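Cysteine synthase (Helicobacter pylori, PDB 6AHI) catalyses the pyridoxal 5'-phosphate-dependent conversion of O-acetyl-L-serine and hydrogen sulfide into L-cysteine and acetate. Local coordinates at residues A[5-8]-A[9-12]; A[143-146]-A[147-150]; A[254-257]-A[258-262]; A[280-283]-A[284-288]. All coordinates share one frame; numbering follows the deposited sequence.

Overall arrangement
The four contacts are local turns and a helix end, met in series along the chain. Interaction 1 lies between strand 3-4 and strand 16-19. Interaction 2 follows strand 141-142, at one edge of the four-stranded parallel sheet. Interaction 3 ends helix 246-260, and interaction 4 joins the next helix, 266-281, to strand 287-292 of the six-stranded mixed sheet; their centres are about 22 Å apart. Interactions 2 and 3 lie on opposite sides of the chain's centre. Within one chain interactions 1 and 3 do not touch, yet M7 packs on N260 of the second subunit and L262 on M7 of the second subunit, so the two meet at the dimer interface. Interaction 2 alone closely approaches the probable cofactor-binding residues.

Interaction 1: residues A[5-8]-A[9-12]; sequences TTMQ and DAIG
T6, M7 and Q8 fold back on D9, A10 and I11 in a tight local turn, part of the loop between strand 3-4 and strand 16-19. Its frame is a run of backbone bonds three residues apart: D9 N to T6 O, A10 N to M7 O and, longest of the three at 3.2 Å, I11 N to Q8 O. Together they wind residues 7-10 into a short 3-10 helix. The entry to it is fixed by a side chain. T6 places OG1 anti to its own backbone N (chi1 166°), where it accepts the N-H of Q8 at 3.3 Å from Q8 N, forming an ST turn. The same rotation turns the methyl toward D9, and T6 CG2 meets D9 OD1 at 3.3 Å, the two side chains crossing at about a right angle. D9, with CG beside its backbone N (chi1 -74°), carries its carboxylate to this methyl. T5 N, for which the model offers no partner, stays 3.7 Å from D9 OD2.

Carbon contacts fill out the turn. M7 brings its terminal methyl alongside A10 in an apolar contact, with CE 4.3 Å from A10 CB, while I11 lays its CB and CG1 against the carbonyl oxygen of Q8, CB being 3.6 Å from Q8 O. Helix 76-85 covers this surface: M7 touches L83, and both Q8 and I11 touch V84. The amide oxygen of Q8 takes a weak bond from Q51 NE2. M7 also packs on N260 of the second subunit, which places the turn at the dimer interface.

Interaction 2: residues A[143-146]-A[147-150]; sequences LPLQ and FENP
Q146 and F147, neighbours in the chain, lie side by side and point the same way, the CG methylene of the glutamine lying over one face of the ring. Q146 CG sits 3.7 Å from the centroid of the F147 ring and almost straight above it, a CH-pi contact. This follows from the first torsion of Q146, which puts CG between the backbone N and the carbonyl carbon (chi1 72°); beyond CG the chain runs out extended across the ring. Its amide is inclined to the ring by 36°, and NE2 comes within 3.5 Å of F147 CE2. Q146 OE1 is held elsewhere, by T77 OG1.

A second group closes the turn from the far end. N149 carries CG anti to its backbone N (chi1 -169°), which swings the amide back over the start of the turn: ND2 donates to P144 O at 3.0 Å, in the carbonyl plane and on a lone pair. Its OD1 accepts from D151 N, an Asx turn leading into helix 151-158. Between these, E148 N binds L145 O at 3.0 Å, and N149 N adds a weak bond to the same oxygen. L145 and E148 run alongside one another, with L145 CD1 3.5 Å from E148 OE2.

The loop borders what is, by similarity, the cofactor site: the F147 side chain is about 3 Å from that of S181, a probable pyridoxal phosphate ligand. With OE1 bonded to T77 OG1 and the methylene laid on the ring, the Q146 side chain is probably restricted in rotation beside that site.

Interaction 3: residues A[254-257]-A[258-262]; sequences RKLA and KKNGL
The carbonyl oxygens of L256 and A257 accept the N-H groups of N260, G261 and L262 where helix 246-260 ends. The ending is a glycine C-cap: G261 is the first residue to leave the helical conformation, with positive phi, and its N satisfies A257 O at 3.0 Å. Upstream the bonding is regular: K258 N to R254 O is nearly straight at 173°, and K259 N reaches K255 O at 2.7 Å. At the end the pattern changes. L256 O accepts twice, weakly from N260 N and more directly from L262 N at 3.1 Å, the latter coming from above the carbonyl plane. Positive phi at G261 lets the chain double back, bringing the N-H of L262 to the oxygen of L256, six residues earlier.

N260 turns its CB against L256 O, and its side-chain OD1 is bonded to Y24 OH. K255 and K259 run up the same side of the helix, and their like charges stay apart, while K255 also makes a cation-pi contact with Y252. The inner face packs on F19 of strand 16-19 and F292 of strand 287-292, and L262 also packs on M7 of the second subunit. There L256 CD2 lies 4.2 Å from L262 CD1.

Interaction 4: residues A[280-283]-A[284-288]; sequences QRLP and EGSQV
L282 meets S286 and V288, and P283 meets S286, at the tight inner side of a reversal whose outer side faces solvent. S286 bonds P283 O twice. Its OG, beside the backbone N (chi1 -66°), donates at 2.7 Å, tilted a little from the carbonyl plane; its N adds a weak bond at 3.2 Å. The hydroxyl is also covered by L282, with OG 3.5 Å from L282 CB. Deeper in, L282 CD1 touches V288 CG2 at 4.0 Å, and V288 reaches on to A275 and A279 of helix 266-281.

The weak S286 N bond closes a type II beta turn from P283 to S286, and the hydroxyl bond reinforces it. G285 takes the third place, where a side chain would run into the carbonyl oxygen of E284; glycine has none. The turn carries the chain from helix 266-281 into strand 287-292, a central strand of the larger sheet of this fold type II pyridoxal phosphate enzyme. Q287 is held as well: NE2 bonds G285 O at 3.1 Å, almost straight at 176°, from above the carbonyl plane, and OE1 is bonded to Y33 OH.

Outside, packing thins. P283 and E284 are both exposed, the glutamate chain extended beyond CG.

Interaction 1: residues A[5-8]-A[9-12]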
ATOM      1  N   THR A   5       9.928 -13.784   6.136  1.00 29.34           N
ATOM      2  CA  THR A   5      10.715 -14.392   5.067  1.00 30.60           C
ATOM      3  C   THR A   5       9.816 -14.629   3.849  1.00 30.87           C
ATOM      4  O   THR A   5      10.281 -15.086   2.831  1.00 30.57           O
ATOM      5  CB  THR A   5      11.411 -15.699   5.488  1.00 33.02           C
ATOM      6  OG1 THR A   5      10.407 -16.625   5.900  1.00 32.52           O
ATOM      7  CG2 THR A   5      12.433 -15.523   6.594  1.00 33.38           C
ATOM      8  N   THR A   6       8.542 -14.263   3.975  1.00 30.13           N
ATOM      9  CA  THR A   6       7.553 -14.364   2.924  1.00 32.36           C
ATOM     10  C   THR A   6       6.517 -13.255   3.144  1.00 29.64           C
ATOM     11  O   THR A   6       6.138 -12.973   4.292  1.00 29.08           O
ATOM     12  CB  THR A   6       6.913 -15.768   2.914  1.00 34.72           C
ATOM     13  OG1 THR A   6       5.744 -15.736   2.113  1.00 39.84           O
ATOM     14  CG2 THR A   6       6.438 -16.253   4.265  1.00 35.83           C
ATOM     15  N   MET A   7       6.090 -12.597   2.065  1.00 30.39           N
ATOM     16  CA  MET A   7       5.134 -11.487   2.217  1.00 31.80           C
ATOM     17  C   MET A   7       3.763 -12.021   2.679  1.00 34.14           C
ATOM     18  O   MET A   7       2.939 -11.296   3.213  1.00 30.68           O
ATOM     19  CB  MET A   7       5.012 -10.709   0.907  1.00 32.89           C
ATOM     20  CG  MET A   7       6.101  -9.651   0.750  1.00 33.47           C
ATOM     21  SD  MET A   7       6.524  -8.750   2.294  1.00 31.89           S
ATOM     22  CE  MET A   7       5.112  -7.665   2.441  1.00 29.04           C
ATOM     23  N   GLN A   8       3.557 -13.334   2.509  1.00 40.09           N
ATOM     24  CA  GLN A   8       2.400 -14.038   3.023  1.00 42.28           C
ATOM     25  C   GLN A   8       2.254 -13.905   4.521  1.00 43.93           C
ATOM     26  O   GLN A   8       1.118 -13.858   4.987  1.00 51.99           O
ATOM     27  CB  GLN A   8       2.551 -15.531   2.803  1.00 49.37           C
ATOM     28  CG  GLN A   8       2.170 -15.939   1.413  1.00 46.29           C
ATOM     29  CD  GLN A   8       1.637 -17.329   1.590  1.00 53.41           C
ATOM     30  OE1 GLN A   8       0.692 -17.540   2.359  1.00 49.63           O
ATOM     31  NE2 GLN A   8       2.262 -18.269   0.894  1.00 50.35           N
ATOM     32  N   ASP A   9       3.375 -13.837   5.241  1.00 44.21           N
ATOM     33  CA  ASP A   9       3.358 -13.684   6.687  1.00 48.93           C
ATOM     34  C   ASP A   9       2.670 -12.365   7.101  1.00 44.85           C
ATOM     35  O   ASP A   9       2.333 -12.166   8.266  1.00 50.67           O
ATOM     36  CB  ASP A   9       4.775 -13.697   7.282  1.00 57.48           C
ATOM     37  CG  ASP A   9       5.507 -15.037   7.364  1.00 69.98           C
ATOM     38  OD1 ASP A   9       4.854 -16.093   7.167  1.00 69.48           O
ATOM     39  OD2 ASP A   9       6.755 -15.011   7.631  1.00 67.84           O
ATOM     40  N   ALA A  10       2.530 -11.416   6.175  1.00 38.11           N
ATOM     41  CA  ALA A  10       2.017 -10.096   6.506  1.00 31.86           C
ATOM     42  C   ALA A  10       0.531  -9.957   6.126  1.00 28.25           C
ATOM     43  O   ALA A  10       0.001  -8.867   6.237  1.00 26.58           O
ATOM     44  CB  ALA A  10       2.879  -9.059   5.812  1.00 32.04           C
ATOM     45  N   ILE A  11      -0.113 -11.026   5.611  1.00 29.37           N
ATOM     46  CA  ILE A  11      -1.561 -11.004   5.222  1.00 28.31           C
ATOM     47  C   ILE A  11      -2.410 -10.960   6.502  1.00 28.18           C
ATOM     48  O   ILE A  11      -2.125 -11.654   7.468  1.00 25.68           O
ATOM     49  CB  ILE A  11      -1.953 -12.180   4.291  1.00 29.52           C
ATOM     50  CG1 ILE A  11      -1.327 -12.006   2.902  1.00 28.98           C
ATOM     51  CG2 ILE A  11      -3.466 -12.307   4.187  1.00 27.95           C
ATOM     52  CD1 ILE A  11      -1.380 -13.218   2.013  1.00 32.59           C
ATOM     53  N   GLY A  12      -3.430 -10.096   6.512  1.00 27.38           N
ATOM     54  CA  GLY A  12      -4.371 -10.055   7.624  1.00 26.73           C
ATOM     55  C   GLY A  12      -3.871  -9.196   8.779  1.00 24.54           C
ATOM     56  O   GLY A  12      -2.937  -8.418   8.645  1.00 22.10           O
TER

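Interaction 2: residues A[143-146]-A[147-150]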
ATOM      1  N   LEU A 143      -8.674 -24.852 -10.912  1.00 65.39           N
ATOM      2  CA  LEU A 143      -9.509 -23.760 -11.407  1.00 66.90           C
ATOM      3  C   LEU A 143     -10.508 -23.428 -10.300  1.00 64.96           C
ATOM      4  O   LEU A 143     -11.564 -24.060 -10.196  1.00 66.56           O
ATOM      5  CB  LEU A 143     -10.179 -24.197 -12.718  1.00 70.27           C
ATOM      6  CG  LEU A 143     -10.985 -23.143 -13.493  1.00 72.04           C
ATOM      7  CD1 LEU A 143     -10.181 -21.883 -13.796  1.00 71.87           C
ATOM      8  CD2 LEU A 143     -11.526 -23.735 -14.794  1.00 76.28           C
ATOM      9  N   PRO A 144     -10.190 -22.464  -9.407  1.00 60.78           N
ATOM     10  CA  PRO A 144     -11.054 -22.173  -8.268  1.00 59.45           C
ATOM     11  C   PRO A 144     -12.489 -21.812  -8.681  1.00 60.79           C
ATOM     12  O   PRO A 144     -13.428 -22.255  -8.027  1.00 63.91           O
ATOM     13  CB  PRO A 144     -10.402 -20.967  -7.573  1.00 56.70           C
ATOM     14  CG  PRO A 144      -8.972 -20.959  -8.062  1.00 57.24           C
ATOM     15  CD  PRO A 144      -8.979 -21.630  -9.422  1.00 59.39           C
ATOM     16  N   LEU A 145     -12.634 -21.020  -9.751  1.00 60.42           N
ATOM     17  CA  LEU A 145     -13.913 -20.372 -10.120  1.00 59.43           C
ATOM     18  C   LEU A 145     -14.558 -19.791  -8.866  1.00 56.57           C
ATOM     19  O   LEU A 145     -15.533 -20.338  -8.352  1.00 54.74           O
ATOM     20  CB  LEU A 145     -14.829 -21.371 -10.828  1.00 63.10           C
ATOM     21  CG  LEU A 145     -14.337 -21.756 -12.221  1.00 65.26           C
ATOM     22  CD1 LEU A 145     -15.185 -22.876 -12.828  1.00 68.56           C
ATOM     23  CD2 LEU A 145     -14.316 -20.540 -13.146  1.00 64.51           C
ATOM     24  N   GLN A 146     -13.944 -18.705  -8.387  1.00 51.53           N
ATOM     25  CA  GLN A 146     -14.334 -18.032  -7.168  1.00 51.97           C
ATOM     26  C   GLN A 146     -15.837 -17.706  -7.196  1.00 49.50           C
ATOM     27  O   GLN A 146     -16.493 -17.738  -6.165  1.00 45.44           O
ATOM     28  CB  GLN A 146     -13.494 -16.757  -6.965  1.00 50.84           C
ATOM     29  CG  GLN A 146     -13.842 -15.627  -7.936  1.00 53.79           C
ATOM     30  CD  GLN A 146     -12.783 -14.555  -8.011  1.00 58.12           C
ATOM     31  OE1 GLN A 146     -12.524 -13.861  -7.023  1.00 58.49           O
ATOM     32  NE2 GLN A 146     -12.166 -14.402  -9.183  1.00 60.95           N
ATOM     33  N   PHE A 147     -16.373 -17.401  -8.384  1.00 53.53           N
ATOM     34  CA  PHE A 147     -17.745 -16.897  -8.525  1.00 56.91           C
ATOM     35  C   PHE A 147     -18.784 -17.985  -8.220  1.00 56.34           C
ATOM     36  O   PHE A 147     -19.940 -17.662  -7.985  1.00 54.21           O
ATOM     37  CB  PHE A 147     -17.953 -16.270  -9.903  1.00 65.55           C
ATOM     38  CG  PHE A 147     -17.055 -15.088 -10.131  1.00 72.82           C
ATOM     39  CD1 PHE A 147     -17.272 -13.888  -9.459  1.00 73.49           C
ATOM     40  CD2 PHE A 147     -15.936 -15.209 -10.945  1.00 81.20           C
ATOM     41  CE1 PHE A 147     -16.406 -12.817  -9.635  1.00 76.48           C
ATOM     42  CE2 PHE A 147     -15.078 -14.133 -11.130  1.00 85.44           C
ATOM     43  CZ  PHE A 147     -15.314 -12.941 -10.472  1.00 82.99           C
ATOM     44  N   GLU A 148     -18.380 -19.261  -8.175  1.00 56.07           N
ATOM     45  CA  GLU A 148     -19.319 -20.321  -7.798  1.00 57.61           C
ATOM     46  C   GLU A 148     -18.743 -21.240  -6.712  1.00 54.48           C
ATOM     47  O   GLU A 148     -19.448 -22.101  -6.211  1.00 55.05           O
ATOM     48  CB  GLU A 148     -19.752 -21.122  -9.028  1.00 60.60           C
ATOM     49  CG  GLU A 148     -18.610 -21.708  -9.841  1.00 63.72           C
ATOM     50  CD  GLU A 148     -19.055 -22.661 -10.948  1.00 70.30           C
ATOM     51  OE1 GLU A 148     -20.193 -22.517 -11.442  1.00 73.81           O
ATOM     52  OE2 GLU A 148     -18.272 -23.561 -11.315  1.00 71.27           O
ATOM     53  N   ASN A 149     -17.486 -21.049  -6.317  1.00 52.26           N
ATOM     54  CA  ASN A 149     -16.868 -21.990  -5.403  1.00 51.97           C
ATOM     55  C   ASN A 149     -17.296 -21.622  -3.988  1.00 48.01           C
ATOM     56  O   ASN A 149     -17.008 -20.517  -3.558  1.00 45.83           O
ATOM     57  CB  ASN A 149     -15.344 -22.015  -5.582  1.00 52.95           C
ATOM     58  CG  ASN A 149     -14.684 -23.159  -4.843  1.00 55.10           C
ATOM     59  OD1 ASN A 149     -15.171 -23.605  -3.810  1.00 52.62           O
ATOM     60  ND2 ASN A 149     -13.571 -23.653  -5.367  1.00 61.09           N
ATOM     61  N   PRO A 150     -17.943 -22.514  -3.195  1.00 49.08           N
ATOM     62  CA  PRO A 150     -18.253 -22.208  -1.789  1.00 46.71           C
ATOM     63  C   PRO A 150     -17.023 -21.937  -0.905  1.00 45.08           C
ATOM     64  O   PRO A 150     -17.144 -21.446   0.219  1.00 43.03           O
ATOM     65  CB  PRO A 150     -18.979 -23.445  -1.254  1.00 48.50           C
ATOM     66  CG  PRO A 150     -18.694 -24.543  -2.271  1.00 51.89           C
ATOM     67  CD  PRO A 150     -18.407 -23.858  -3.591  1.00 51.56           C
TER

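Interaction 3: residues A[254-257]-A[258-262]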
ATOM      1  N   ARG A 254     -13.437  10.318  -2.584  1.00 25.37           N
ATOM      2  CA  ARG A 254     -12.634  11.559  -2.488  1.00 26.37           C
ATOM      3  C   ARG A 254     -12.641  12.101  -1.042  1.00 25.10           C
ATOM      4  O   ARG A 254     -11.623  12.517  -0.545  1.00 24.46           O
ATOM      5  CB  ARG A 254     -13.122  12.610  -3.486  1.00 28.58           C
ATOM      6  CG  ARG A 254     -12.993  12.203  -4.946  1.00 32.03           C
ATOM      7  CD  ARG A 254     -13.264  13.366  -5.879  1.00 34.11           C
ATOM      8  NE  ARG A 254     -14.565  14.006  -5.646  1.00 37.06           N
ATOM      9  CZ  ARG A 254     -15.711  13.690  -6.272  1.00 36.36           C
ATOM     10  NH1 ARG A 254     -15.727  12.755  -7.209  1.00 36.45           N
ATOM     11  NH2 ARG A 254     -16.833  14.305  -5.935  1.00 34.79           N
ATOM     12  N   LYS A 255     -13.789  12.057  -0.363  1.00 25.00           N
ATOM     13  CA  LYS A 255     -13.897  12.537   1.012  1.00 24.95           C
ATOM     14  C   LYS A 255     -13.018  11.705   1.956  1.00 22.06           C
ATOM     15  O   LYS A 255     -12.383  12.252   2.851  1.00 21.03           O
ATOM     16  CB  LYS A 255     -15.333  12.487   1.523  1.00 25.48           C
ATOM     17  CG  LYS A 255     -16.314  13.442   0.870  1.00 28.94           C
ATOM     18  CD  LYS A 255     -17.667  13.272   1.526  1.00 28.95           C
ATOM     19  CE  LYS A 255     -18.774  13.992   0.808  1.00 32.14           C
ATOM     20  NZ  LYS A 255     -18.479  15.427   0.750  1.00 33.79           N
ATOM     21  N   LEU A 256     -12.972  10.383   1.764  1.00 20.76           N
ATOM     22  CA  LEU A 256     -12.159   9.529   2.632  1.00 19.63           C
ATOM     23  C   LEU A 256     -10.679   9.916   2.549  1.00 18.94           C
ATOM     24  O   LEU A 256     -10.018   9.959   3.546  1.00 18.22           O
ATOM     25  CB  LEU A 256     -12.390   8.058   2.292  1.00 19.06           C
ATOM     26  CG  LEU A 256     -13.728   7.501   2.777  1.00 18.93           C
ATOM     27  CD1 LEU A 256     -14.009   6.156   2.159  1.00 19.76           C
ATOM     28  CD2 LEU A 256     -13.767   7.368   4.298  1.00 18.80           C
ATOM     29  N   ALA A 257     -10.199  10.297   1.371  1.00 20.28           N
ATOM     30  CA  ALA A 257      -8.835  10.756   1.187  1.00 21.07           C
ATOM     31  C   ALA A 257      -8.630  12.148   1.815  1.00 22.16           C
ATOM     32  O   ALA A 257      -7.711  12.332   2.614  1.00 21.13           O
ATOM     33  CB  ALA A 257      -8.503  10.796  -0.317  1.00 21.93           C
ATOM     34  N   LYS A 258      -9.472  13.111   1.408  1.00 23.68           N
ATOM     35  CA  LYS A 258      -9.359  14.522   1.804  1.00 26.54           C
ATOM     36  C   LYS A 258      -9.565  14.709   3.309  1.00 24.60           C
ATOM     37  O   LYS A 258      -8.816  15.429   3.954  1.00 22.83           O
ATOM     38  CB  LYS A 258     -10.387  15.377   1.055  1.00 30.32           C
ATOM     39  CG  LYS A 258     -10.034  16.849   0.929  1.00 37.09           C
ATOM     40  CD  LYS A 258     -11.067  17.597   0.097  1.00 44.13           C
ATOM     41  CE  LYS A 258     -10.503  18.661  -0.829  1.00 54.05           C
ATOM     42  NZ  LYS A 258     -10.035  19.826  -0.045  1.00 62.15           N
ATOM     43  N   LYS A 259     -10.559  14.026   3.868  1.00 23.09           N
ATOM     44  CA  LYS A 259     -10.930  14.250   5.265  1.00 24.76           C
ATOM     45  C   LYS A 259     -10.179  13.286   6.206  1.00 22.70           C
ATOM     46  O   LYS A 259      -9.993  13.611   7.338  1.00 24.10           O
ATOM     47  CB  LYS A 259     -12.437  14.044   5.476  1.00 26.66           C
ATOM     48  CG  LYS A 259     -13.374  15.025   4.783  1.00 31.73           C
ATOM     49  CD  LYS A 259     -14.844  14.817   5.230  1.00 35.07           C
ATOM     50  CE  LYS A 259     -15.738  15.963   4.802  1.00 42.94           C
ATOM     51  NZ  LYS A 259     -15.478  17.197   5.590  1.00 44.98           N
ATOM     52  N   ASN A 260      -9.845  12.061   5.767  1.00 20.27           N
ATOM     53  CA  ASN A 260      -9.399  11.016   6.674  1.00 19.95           C
ATOM     54  C   ASN A 260      -8.006  10.476   6.323  1.00 19.25           C
ATOM     55  O   ASN A 260      -7.462   9.666   7.100  1.00 18.38           O
ATOM     56  CB  ASN A 260     -10.417   9.870   6.734  1.00 19.66           C
ATOM     57  CG  ASN A 260     -11.816  10.398   6.974  1.00 22.04           C
ATOM     58  OD1 ASN A 260     -12.681  10.295   6.112  1.00 23.97           O
ATOM     59  ND2 ASN A 260     -12.043  10.990   8.131  1.00 23.70           N
ATOM     60  N   GLY A 261      -7.477  10.831   5.154  1.00 19.25           N
ATOM     61  CA  GLY A 261      -6.190  10.293   4.664  1.00 19.70           C
ATOM     62  C   GLY A 261      -6.246   8.827   4.265  1.00 19.32           C
ATOM     63  O   GLY A 261      -5.205   8.184   4.177  1.00 20.06           O
ATOM     64  N   LEU A 262      -7.446   8.319   3.978  1.00 18.28           N
ATOM     65  CA  LEU A 262      -7.629   6.961   3.517  1.00 19.36           C
ATOM     66  C   LEU A 262      -7.609   6.962   1.981  1.00 20.09           C
ATOM     67  O   LEU A 262      -8.429   7.626   1.342  1.00 22.00           O
ATOM     68  CB  LEU A 262      -8.942   6.410   4.070  1.00 19.01           C
ATOM     69  CG  LEU A 262      -8.900   5.966   5.525  1.00 20.68           C
ATOM     70  CD1 LEU A 262     -10.289   5.971   6.144  1.00 20.04           C
ATOM     71  CD2 LEU A 262      -8.259   4.590   5.669  1.00 23.09           C
TER

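Interaction 4: residues A[280-283]-A[284-288]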
ATOM      1  N   GLN A 280     -27.375   6.175   9.869  1.00 29.15           N
ATOM      2  CA  GLN A 280     -28.319   7.273   9.993  1.00 31.80           C
ATOM      3  C   GLN A 280     -29.737   6.761  10.253  1.00 30.55           C
ATOM      4  O   GLN A 280     -30.535   7.526  10.765  1.00 34.09           O
ATOM      5  CB  GLN A 280     -28.264   8.179   8.762  1.00 35.07           C
ATOM      6  CG  GLN A 280     -27.078   9.134   8.814  1.00 36.08           C
ATOM      7  CD  GLN A 280     -26.861   9.873   7.517  1.00 41.40           C
ATOM      8  OE1 GLN A 280     -27.512   9.603   6.516  1.00 43.82           O
ATOM      9  NE2 GLN A 280     -25.958  10.844   7.537  1.00 42.04           N
ATOM     10  N   ARG A 281     -30.047   5.503   9.908  1.00 28.78           N
ATOM     11  CA  ARG A 281     -31.388   4.974  10.089  1.00 31.83           C
ATOM     12  C   ARG A 281     -31.483   4.169  11.393  1.00 32.18           C
ATOM     13  O   ARG A 281     -32.549   3.733  11.732  1.00 32.65           O
ATOM     14  CB  ARG A 281     -31.842   4.137   8.882  1.00 32.87           C
ATOM     15  CG  ARG A 281     -31.203   2.756   8.749  1.00 35.22           C
ATOM     16  CD  ARG A 281     -31.796   1.855   7.674  1.00 40.15           C
ATOM     17  NE  ARG A 281     -31.719   2.424   6.332  1.00 40.45           N
ATOM     18  CZ  ARG A 281     -30.780   2.165   5.416  1.00 44.08           C
ATOM     19  NH1 ARG A 281     -29.913   1.173   5.571  1.00 40.54           N
ATOM     20  NH2 ARG A 281     -30.718   2.911   4.330  1.00 40.50           N
ATOM     21  N   LEU A 282     -30.386   3.992  12.133  1.00 30.30           N
ATOM     22  CA  LEU A 282     -30.400   3.160  13.356  1.00 29.21           C
ATOM     23  C   LEU A 282     -30.398   4.037  14.605  1.00 28.31           C
ATOM     24  O   LEU A 282     -29.965   5.190  14.546  1.00 27.64           O
ATOM     25  CB  LEU A 282     -29.176   2.246  13.331  1.00 28.36           C
ATOM     26  CG  LEU A 282     -29.169   1.144  12.278  1.00 29.47           C
ATOM     27  CD1 LEU A 282     -27.822   0.441  12.286  1.00 30.18           C
ATOM     28  CD2 LEU A 282     -30.288   0.138  12.506  1.00 30.95           C
ATOM     29  N   PRO A 283     -30.843   3.512  15.776  1.00 28.30           N
ATOM     30  CA  PRO A 283     -30.866   4.289  17.024  1.00 29.14           C
ATOM     31  C   PRO A 283     -29.477   4.810  17.419  1.00 27.18           C
ATOM     32  O   PRO A 283     -28.475   4.190  17.075  1.00 26.43           O
ATOM     33  CB  PRO A 283     -31.294   3.271  18.101  1.00 29.47           C
ATOM     34  CG  PRO A 283     -32.027   2.183  17.322  1.00 32.03           C
ATOM     35  CD  PRO A 283     -31.371   2.147  15.962  1.00 29.50           C
ATOM     36  N   GLU A 284     -29.419   5.896  18.188  1.00 26.22           N
ATOM     37  CA  GLU A 284     -28.180   6.346  18.767  1.00 26.26           C
ATOM     38  C   GLU A 284     -27.532   5.163  19.488  1.00 25.12           C
ATOM     39  O   GLU A 284     -28.231   4.364  20.086  1.00 24.05           O
ATOM     40  CB  GLU A 284     -28.437   7.485  19.768  1.00 30.32           C
ATOM     41  CG  GLU A 284     -28.866   8.756  19.054  1.00 34.24           C
ATOM     42  CD  GLU A 284     -29.178   9.951  19.934  1.00 38.78           C
ATOM     43  OE1 GLU A 284     -29.276   9.781  21.169  1.00 43.37           O
ATOM     44  OE2 GLU A 284     -29.335  11.040  19.369  1.00 42.58           O
ATOM     45  N   GLY A 285     -26.204   5.097  19.444  1.00 22.76           N
ATOM     46  CA  GLY A 285     -25.453   4.037  20.069  1.00 23.69           C
ATOM     47  C   GLY A 285     -25.248   2.827  19.158  1.00 22.74           C
ATOM     48  O   GLY A 285     -24.656   1.873  19.566  1.00 22.46           O
ATOM     49  N   SER A 286     -25.706   2.870  17.913  1.00 21.77           N
ATOM     50  CA  SER A 286     -25.540   1.728  17.021  1.00 21.49           C
ATOM     51  C   SER A 286     -24.105   1.651  16.462  1.00 22.41           C
ATOM     52  O   SER A 286     -23.454   2.660  16.266  1.00 23.08           O
ATOM     53  CB  SER A 286     -26.556   1.782  15.935  1.00 22.11           C
ATOM     54  OG  SER A 286     -27.864   1.604  16.469  1.00 23.49           O
ATOM     55  N   GLN A 287     -23.615   0.425  16.217  1.00 20.66           N
ATOM     56  CA  GLN A 287     -22.244   0.190  15.767  1.00 20.51           C
ATOM     57  C   GLN A 287     -22.311  -0.538  14.417  1.00 18.45           C
ATOM     58  O   GLN A 287     -22.872  -1.608  14.331  1.00 20.25           O
ATOM     59  CB  GLN A 287     -21.442  -0.598  16.801  1.00 21.75           C
ATOM     60  CG  GLN A 287     -21.618  -0.111  18.241  1.00 22.73           C
ATOM     61  CD  GLN A 287     -20.868   1.172  18.494  1.00 25.09           C
ATOM     62  OE1 GLN A 287     -19.681   1.288  18.224  1.00 31.00           O
ATOM     63  NE2 GLN A 287     -21.584   2.167  18.999  1.00 25.47           N
ATOM     64  N   VAL A 288     -21.807   0.114  13.359  1.00 17.05           N
ATOM     65  CA  VAL A 288     -21.934  -0.413  11.988  1.00 17.84           C
ATOM     66  C   VAL A 288     -20.556  -0.837  11.488  1.00 17.97           C
ATOM     67  O   VAL A 288     -19.626  -0.027  11.514  1.00 17.52           O
ATOM     68  CB  VAL A 288     -22.578   0.624  11.053  1.00 18.48           C
ATOM     69  CG1 VAL A 288     -22.613   0.155   9.611  1.00 19.67           C
ATOM     70  CG2 VAL A 288     -23.973   0.991  11.527  1.00 19.52           C
TER